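Local structure of lysin (Enterococcus phage IMEEF1, 6IST) at residues R99-I112 with P121-W133. The protein probably cleaves the peptidoglycan of enterococcal cell walls through a calcium-binding CHAP domain of cysteine-peptidase type, helping the phage lyse its host. Residues are numbered along the deposited sequence; the frame is centred on the assembly and turned at random.
Sequences RADGTFVSVDQNWI and PAAAIHHNMDGVW
His127 of strand 123-128 packs against Phe104, Trp111 and Asp108, projecting on the sheet face over strand 103-108, its antiparallel neighbour in the CHAP-domain sheet. Its CB lies over the face of the Phe104 ring, 3.8 Å from the centroid; Phe104 and His127 are themselves a hydrogen-bonded backbone pair. With CG anti to its carbonyl carbon (chi1 -74°), the imidazole passes along the face that also carries Ser106, Asp108 and Ile125. His127 CG is 4.0 Å from Phe104 CZ, and CD2 comes 3.1 Å from Ser106 OG. On the other side of the ring, ND1 lies 3.7 Å from Trp111 CZ2. His127 CE1 sits over the centre of the Trp111 six-membered ring, 3.4 Å above its plane; the His127 and Trp111 rings stack edge-to-face, planes at 75°, while Ile125 CG2 covers a face of the imidazole. At the tip, His127 NE2 donates a hydrogen bond to Asp108 OD2, 2.7 Å away, from above the carboxylate plane. Ser106 OG donates to Asp108 OD1 at 2.5 Å on the syn side.

On the opposite sheet face, His126 NE2 donates in its ring plane to Thr103 OG1 (2.8 Å), which in turn donates to Asp101 OD1.

His127 and Ser106 thus hold the Asp108 carboxylate against rotation; OD2 is shared with His90, consistent with a second shell orienting the acid of a putative Cys29-His90-Asp108 triad, as in CHAP peptidases.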
ATOM      1  N   ARG C  99      22.510  16.621 -24.650  1.00 25.18           N
ATOM      2  CA  ARG C  99      23.179  16.899 -25.928  1.00 29.42           C
ATOM      3  C   ARG C  99      24.711  16.727 -25.904  1.00 30.25           C
ATOM      4  O   ARG C  99      25.363  16.715 -24.876  1.00 28.64           O
ATOM      5  CB  ARG C  99      22.797  18.308 -26.367  1.00 29.66           C
ATOM      6  CG  ARG C  99      21.318  18.489 -26.654  1.00 34.37           C
ATOM      7  CD  ARG C  99      20.998  19.974 -26.637  1.00 37.12           C
ATOM      8  NE  ARG C  99      19.573  20.245 -26.745  1.00 41.69           N
ATOM      9  CZ  ARG C  99      19.058  21.430 -27.082  1.00 40.50           C
ATOM     10  NH1 ARG C  99      19.834  22.481 -27.371  1.00 41.82           N
ATOM     11  NH2 ARG C  99      17.745  21.556 -27.136  1.00 40.67           N
ATOM     12  N   ALA C 100      25.286  16.555 -27.090  1.00 28.13           N
ATOM     13  CA  ALA C 100      26.704  16.309 -27.253  1.00 29.20           C
ATOM     14  C   ALA C 100      27.597  17.482 -26.816  1.00 28.27           C
ATOM     15  O   ALA C 100      28.724  17.275 -26.429  1.00 31.06           O
ATOM     16  CB  ALA C 100      26.980  15.934 -28.719  1.00 27.53           C
ATOM     17  N   ASP C 101      27.073  18.699 -26.863  1.00 31.37           N
ATOM     18  CA  ASP C 101      27.821  19.908 -26.471  1.00 30.64           C
ATOM     19  C   ASP C 101      27.858  20.158 -24.944  1.00 31.56           C
ATOM     20  O   ASP C 101      28.194  21.263 -24.494  1.00 31.84           O
ATOM     21  CB  ASP C 101      27.235  21.116 -27.208  1.00 34.77           C
ATOM     22  CG  ASP C 101      25.798  21.488 -26.725  1.00 43.34           C
ATOM     23  OD1 ASP C 101      25.196  20.740 -25.896  1.00 37.89           O
ATOM     24  OD2 ASP C 101      25.255  22.511 -27.194  1.00 43.84           O
ATOM     25  N   GLY C 102      27.515  19.158 -24.129  1.00 26.89           N
ATOM     26  CA  GLY C 102      27.512  19.358 -22.693  1.00 26.56           C
ATOM     27  C   GLY C 102      26.267  20.046 -22.082  1.00 26.18           C
ATOM     28  O   GLY C 102      26.321  20.536 -20.920  1.00 30.22           O
ATOM     29  N   THR C 103      25.194  20.176 -22.840  1.00 21.59           N
ATOM     30  CA  THR C 103      23.975  20.795 -22.327  1.00 28.28           C
ATOM     31  C   THR C 103      22.815  19.829 -22.339  1.00 23.95           C
ATOM     32  O   THR C 103      22.895  18.696 -22.883  1.00 22.05           O
ATOM     33  CB  THR C 103      23.607  22.082 -23.106  1.00 30.55           C
ATOM     34  OG1 THR C 103      23.211  21.735 -24.435  1.00 27.59           O
ATOM     35  CG2 THR C 103      24.787  23.056 -23.171  1.00 33.70           C
ATOM     36  N   PHE C 104      21.745  20.234 -21.658  1.00 22.19           N
ATOM     37  CA  PHE C 104      20.517  19.513 -21.654  1.00 23.13           C
ATOM     38  C   PHE C 104      19.338  20.451 -21.349  1.00 22.17           C
ATOM     39  O   PHE C 104      19.521  21.590 -20.905  1.00 19.69           O
ATOM     40  CB  PHE C 104      20.605  18.342 -20.639  1.00 19.63           C
ATOM     41  CG  PHE C 104      20.698  18.777 -19.183  1.00 17.56           C
ATOM     42  CD1 PHE C 104      21.939  18.986 -18.585  1.00 19.86           C
ATOM     43  CD2 PHE C 104      19.595  18.901 -18.440  1.00 18.56           C
ATOM     44  CE1 PHE C 104      22.061  19.392 -17.279  1.00 19.86           C
ATOM     45  CE2 PHE C 104      19.678  19.345 -17.119  1.00 17.71           C
ATOM     46  CZ  PHE C 104      20.911  19.536 -16.542  1.00 18.60           C
ATOM     47  N   VAL C 105      18.134  19.972 -21.598  1.00 20.43           N
ATOM     48  CA  VAL C 105      16.935  20.674 -21.272  1.00 19.85           C
ATOM     49  C   VAL C 105      16.117  19.968 -20.193  1.00 19.22           C
ATOM     50  O   VAL C 105      15.826  18.822 -20.312  1.00 17.69           O
ATOM     51  CB  VAL C 105      16.087  20.875 -22.533  1.00 24.26           C
ATOM     52  CG1 VAL C 105      14.781  21.523 -22.223  1.00 25.48           C
ATOM     53  CG2 VAL C 105      16.856  21.717 -23.553  1.00 24.48           C
ATOM     54  N   SER C 106      15.752  20.685 -19.144  1.00 17.95           N
ATOM     55  CA  SER C 106      14.857  20.204 -18.133  1.00 18.73           C
ATOM     56  C   SER C 106      13.767  21.275 -17.784  1.00 21.18           C
ATOM     57  O   SER C 106      13.958  22.482 -18.019  1.00 23.62           O
ATOM     58  CB  SER C 106      15.640  19.665 -16.894  1.00 19.63           C
ATOM     59  OG  SER C 106      16.282  20.734 -16.201  1.00 21.37           O
ATOM     60  N   VAL C 107      12.615  20.840 -17.250  1.00 18.70           N
ATOM     61  CA  VAL C 107      11.587  21.730 -16.740  1.00 18.46           C
ATOM     62  C   VAL C 107      11.751  21.711 -15.244  1.00 16.64           C
ATOM     63  O   VAL C 107      11.832  20.612 -14.647  1.00 17.91           O
ATOM     64  CB  VAL C 107      10.219  21.236 -17.118  1.00 19.53           C
ATOM     65  CG1 VAL C 107       9.154  21.908 -16.325  1.00 20.31           C
ATOM     66  CG2 VAL C 107      10.042  21.463 -18.581  1.00 20.48           C
ATOM     67  N   ASP C 108      11.982  22.873 -14.698  1.00 15.64           N
ATOM     68  CA  ASP C 108      12.348  23.023 -13.290  1.00 17.80           C
ATOM     69  C   ASP C 108      11.499  24.148 -12.721  1.00 17.58           C
ATOM     70  O   ASP C 108      11.183  25.122 -13.421  1.00 16.75           O
ATOM     71  CB  ASP C 108      13.778  23.511 -13.035  1.00 19.77           C
ATOM     72  CG  ASP C 108      14.919  22.790 -13.786  1.00 20.28           C
ATOM     73  OD1 ASP C 108      14.785  21.724 -14.411  1.00 21.08           O
ATOM     74  OD2 ASP C 108      16.069  23.268 -13.538  1.00 24.92           O
ATOM     75  N   GLN C 109      11.144  24.047 -11.427  1.00 17.94           N
ATOM     76  CA  GLN C 109      10.632  25.196 -10.664  1.00 16.38           C
ATOM     77  C   GLN C 109      11.687  25.824  -9.888  1.00 15.72           C
ATOM     78  O   GLN C 109      12.639  25.151  -9.472  1.00 17.34           O
ATOM     79  CB  GLN C 109       9.501  24.777  -9.718  1.00 16.05           C
ATOM     80  CG  GLN C 109       8.295  24.334 -10.473  1.00 17.54           C
ATOM     81  CD  GLN C 109       7.096  23.941  -9.649  1.00 19.27           C
ATOM     82  OE1 GLN C 109       5.996  23.940 -10.191  1.00 19.95           O
ATOM     83  NE2 GLN C 109       7.281  23.532  -8.393  1.00 18.92           N
ATOM     84  N   ASN C 110      11.533  27.130  -9.690  1.00 17.79           N
ATOM     85  CA  ASN C 110      12.427  27.890  -8.832  1.00 20.17           C
ATOM     86  C   ASN C 110      13.834  28.010  -9.314  1.00 18.20           C
ATOM     87  O   ASN C 110      14.803  28.124  -8.512  1.00 21.18           O
ATOM     88  CB  ASN C 110      12.385  27.385  -7.387  1.00 21.34           C
ATOM     89  CG  ASN C 110      12.581  28.521  -6.389  1.00 21.00           C
ATOM     90  OD1 ASN C 110      12.255  29.653  -6.663  1.00 22.75           O
ATOM     91  ND2 ASN C 110      13.149  28.215  -5.266  1.00 27.06           N
ATOM     92  N   TRP C 111      13.980  28.044 -10.634  1.00 17.88           N
ATOM     93  CA  TRP C 111      15.272  28.247 -11.279  1.00 19.59           C
ATOM     94  C   TRP C 111      15.314  29.677 -11.768  1.00 19.30           C
ATOM     95  O   TRP C 111      16.226  30.422 -11.383  1.00 19.76           O
ATOM     96  CB  TRP C 111      15.543  27.261 -12.431  1.00 20.44           C
ATOM     97  CG  TRP C 111      16.845  27.518 -13.146  1.00 22.67           C
ATOM     98  CD1 TRP C 111      17.029  28.277 -14.284  1.00 23.40           C
ATOM     99  CD2 TRP C 111      18.126  27.128 -12.720  1.00 21.74           C
ATOM    100  NE1 TRP C 111      18.332  28.326 -14.598  1.00 23.93           N
ATOM    101  CE2 TRP C 111      19.042  27.586 -13.687  1.00 21.29           C
ATOM    102  CE3 TRP C 111      18.591  26.316 -11.679  1.00 23.09           C
ATOM    103  CZ2 TRP C 111      20.396  27.344 -13.605  1.00 23.77           C
ATOM    104  CZ3 TRP C 111      19.916  26.078 -11.590  1.00 25.91           C
ATOM    105  CH2 TRP C 111      20.833  26.581 -12.562  1.00 26.00           C
ATOM    106  N   ILE C 112      14.389  30.029 -12.645  1.00 18.03           N
ATOM    107  CA  ILE C 112      14.211  31.414 -13.090  1.00 20.40           C
ATOM    108  C   ILE C 112      13.458  32.212 -12.028  1.00 19.75           C
ATOM    109  O   ILE C 112      12.403  31.757 -11.520  1.00 21.23           O
ATOM    110  CB  ILE C 112      13.428  31.442 -14.394  1.00 23.08           C
ATOM    111  CG1 ILE C 112      14.365  30.967 -15.491  1.00 25.68           C
ATOM    112  CG2 ILE C 112      12.949  32.863 -14.728  1.00 24.69           C
ATOM    113  CD1 ILE C 112      13.607  30.460 -16.695  1.00 30.31           C
ATOM    114  N   PRO C 121       7.363  29.631 -10.976  1.00 19.39           N
ATOM    115  CA  PRO C 121       6.751  28.682 -11.897  1.00 22.05           C
ATOM    116  C   PRO C 121       7.724  27.798 -12.673  1.00 20.78           C
ATOM    117  O   PRO C 121       8.894  28.121 -12.853  1.00 22.47           O
ATOM    118  CB  PRO C 121       5.987  29.600 -12.901  1.00 21.91           C
ATOM    119  CG  PRO C 121       5.976  30.923 -12.319  1.00 22.34           C
ATOM    120  CD  PRO C 121       7.073  31.034 -11.334  1.00 22.63           C
ATOM    121  N   ALA C 122       7.191  26.697 -13.153  1.00 19.84           N
ATOM    122  CA  ALA C 122       7.931  25.753 -13.941  1.00 19.73           C
ATOM    123  C   ALA C 122       8.349  26.445 -15.235  1.00 22.03           C
ATOM    124  O   ALA C 122       7.537  27.185 -15.868  1.00 23.38           O
ATOM    125  CB  ALA C 122       7.107  24.546 -14.230  1.00 19.46           C
ATOM    126  N   ALA C 123       9.588  26.205 -15.620  1.00 20.29           N
ATOM    127  CA  ALA C 123      10.096  26.726 -16.883  1.00 19.40           C
ATOM    128  C   ALA C 123      10.935  25.701 -17.536  1.00 20.65           C
ATOM    129  O   ALA C 123      11.590  24.869 -16.884  1.00 20.34           O
ATOM    130  CB  ALA C 123      10.885  27.983 -16.626  1.00 24.54           C
ATOM    131  N   ALA C 124      11.036  25.771 -18.853  1.00 22.02           N
ATOM    132  CA  ALA C 124      11.904  24.896 -19.584  1.00 21.92           C
ATOM    133  C   ALA C 124      13.251  25.598 -19.735  1.00 24.40           C
ATOM    134  O   ALA C 124      13.316  26.675 -20.275  1.00 22.87           O
ATOM    135  CB  ALA C 124      11.311  24.501 -20.951  1.00 22.39           C
ATOM    136  N   ILE C 125      14.294  24.999 -19.163  1.00 20.64           N
ATOM    137  CA  ILE C 125      15.616  25.568 -19.020  1.00 22.77           C
ATOM    138  C   ILE C 125      16.681  24.779 -19.832  1.00 22.82           C
ATOM    139  O   ILE C 125      16.807  23.546 -19.695  1.00 20.72           O
ATOM    140  CB  ILE C 125      16.092  25.464 -17.558  1.00 23.61           C
ATOM    141  CG1 ILE C 125      15.013  25.922 -16.545  1.00 25.84           C
ATOM    142  CG2 ILE C 125      17.397  26.257 -17.415  1.00 23.78           C
ATOM    143  CD1 ILE C 125      14.605  27.321 -16.782  1.00 27.17           C
ATOM    144  N   HIS C 126      17.470  25.487 -20.635  1.00 22.56           N
ATOM    145  CA  HIS C 126      18.633  24.922 -21.300  1.00 22.53           C
ATOM    146  C   HIS C 126      19.801  25.032 -20.343  1.00 21.45           C
ATOM    147  O   HIS C 126      20.359  26.107 -20.180  1.00 25.46           O
ATOM    148  CB  HIS C 126      18.900  25.690 -22.596  1.00 26.75           C
ATOM    149  CG  HIS C 126      19.950  25.086 -23.505  1.00 30.58           C
ATOM    150  ND1 HIS C 126      20.450  25.772 -24.602  1.00 36.85           N
ATOM    151  CD2 HIS C 126      20.571  23.875 -23.521  1.00 32.53           C
ATOM    152  CE1 HIS C 126      21.353  25.033 -25.224  1.00 38.84           C
ATOM    153  NE2 HIS C 126      21.449  23.875 -24.590  1.00 39.01           N
ATOM    154  N   HIS C 127      20.138  23.929 -19.682  1.00 17.70           N
ATOM    155  CA  HIS C 127      21.220  23.916 -18.677  1.00 17.89           C
ATOM    156  C   HIS C 127      22.561  23.453 -19.216  1.00 20.70           C
ATOM    157  O   HIS C 127      22.644  22.715 -20.192  1.00 22.84           O
ATOM    158  CB  HIS C 127      20.866  22.895 -17.604  1.00 18.69           C
ATOM    159  CG  HIS C 127      19.781  23.326 -16.655  1.00 19.56           C
ATOM    160  ND1 HIS C 127      20.007  24.244 -15.656  1.00 18.35           N
ATOM    161  CD2 HIS C 127      18.509  22.889 -16.485  1.00 19.27           C
ATOM    162  CE1 HIS C 127      18.936  24.301 -14.865  1.00 18.47           C
ATOM    163  NE2 HIS C 127      17.986  23.541 -15.384  1.00 20.20           N
ATOM    164  N   ASN C 128      23.633  23.791 -18.497  1.00 21.00           N
ATOM    165  CA  ASN C 128      24.875  23.064 -18.578  1.00 23.99           C
ATOM    166  C   ASN C 128      24.991  22.155 -17.339  1.00 23.82           C
ATOM    167  O   ASN C 128      24.083  22.076 -16.484  1.00 23.62           O
ATOM    168  CB  ASN C 128      26.069  24.015 -18.755  1.00 26.26           C
ATOM    169  CG  ASN C 128      26.253  24.923 -17.545  1.00 30.72           C
ATOM    170  OD1 ASN C 128      25.860  24.598 -16.437  1.00 27.68           O
ATOM    171  ND2 ASN C 128      26.802  26.088 -17.778  1.00 30.62           N
ATOM    172  N   MET C 129      26.138  21.534 -17.242  1.00 23.06           N
ATOM    173  CA  MET C 129      26.382  20.523 -16.236  1.00 22.75           C
ATOM    174  C   MET C 129      26.991  21.070 -14.950  1.00 23.06           C
ATOM    175  O   MET C 129      27.257  20.267 -14.043  1.00 22.08           O
ATOM    176  CB  MET C 129      27.281  19.412 -16.831  1.00 23.56           C
ATOM    177  CG  MET C 129      26.559  18.528 -17.891  1.00 23.77           C
ATOM    178  SD  MET C 129      25.220  17.530 -17.284  1.00 16.61           S
ATOM    179  CE  MET C 129      26.102  16.184 -16.455  1.00 20.18           C
ATOM    180  N   ASP C 130      27.086  22.388 -14.805  1.00 25.01           N
ATOM    181  CA  ASP C 130      27.630  22.965 -13.557  1.00 26.74           C
ATOM    182  C   ASP C 130      26.746  22.632 -12.340  1.00 24.78           C
ATOM    183  O   ASP C 130      25.553  22.901 -12.332  1.00 23.65           O
ATOM    184  CB  ASP C 130      27.787  24.460 -13.674  1.00 33.82           C
ATOM    185  CG  ASP C 130      28.913  24.870 -14.649  1.00 43.88           C
ATOM    186  OD1 ASP C 130      29.602  23.973 -15.195  1.00 49.17           O
ATOM    187  OD2 ASP C 130      29.075  26.102 -14.880  1.00 55.16           O
ATOM    188  N   GLY C 131      27.364  21.971 -11.355  1.00 21.41           N
ATOM    189  CA  GLY C 131      26.654  21.478 -10.146  1.00 20.26           C
ATOM    190  C   GLY C 131      25.878  20.184 -10.215  1.00 18.88           C
ATOM    191  O   GLY C 131      25.254  19.770  -9.209  1.00 17.38           O
ATOM    192  N   VAL C 132      25.731  19.622 -11.415  1.00 17.76           N
ATOM    193  CA  VAL C 132      24.965  18.377 -11.606  1.00 18.85           C
ATOM    194  C   VAL C 132      25.641  17.188 -11.014  1.00 19.14           C
ATOM    195  O   VAL C 132      26.783  16.943 -11.262  1.00 20.80           O
ATOM    196  CB  VAL C 132      24.659  18.124 -13.092  1.00 17.77           C
ATOM    197  CG1 VAL C 132      23.851  16.826 -13.277  1.00 20.61           C
ATOM    198  CG2 VAL C 132      23.844  19.278 -13.604  1.00 17.66           C
ATOM    199  N   TRP C 133      24.916  16.460 -10.183  1.00 18.46           N
ATOM    200  CA  TRP C 133      25.414  15.231  -9.572  1.00 18.14           C
ATOM    201  C   TRP C 133      25.071  14.059 -10.439  1.00 19.97           C
ATOM    202  O   TRP C 133      25.897  13.202 -10.729  1.00 18.68           O
ATOM    203  CB  TRP C 133      24.751  15.071  -8.196  1.00 18.58           C
ATOM    204  CG  TRP C 133      25.210  13.870  -7.509  1.00 21.20           C
ATOM    205  CD1 TRP C 133      26.209  13.794  -6.682  1.00 21.60           C
ATOM    206  CD2 TRP C 133      24.624  12.551  -7.575  1.00 21.80           C
ATOM    207  NE1 TRP C 133      26.340  12.511  -6.202  1.00 24.43           N
ATOM    208  CE2 TRP C 133      25.401  11.719  -6.794  1.00 24.64           C
ATOM    209  CE3 TRP C 133      23.545  12.009  -8.261  1.00 23.35           C
ATOM    210  CZ2 TRP C 133      25.094  10.349  -6.610  1.00 27.61           C
ATOM    211  CZ3 TRP C 133      23.272  10.668  -8.143  1.00 23.84           C
ATOM    212  CH2 TRP C 133      24.048   9.851  -7.306  1.00 27.57           C
TER
HETATM  213  O   HOH W   1      28.244  21.490 -19.338  1.00 32.55           O
HETATM  214  O   HOH W   2      12.077  27.899 -12.894  1.00 20.08           O
HETATM  215  O   HOH W   3      10.249  30.509 -13.208  1.00 36.70           O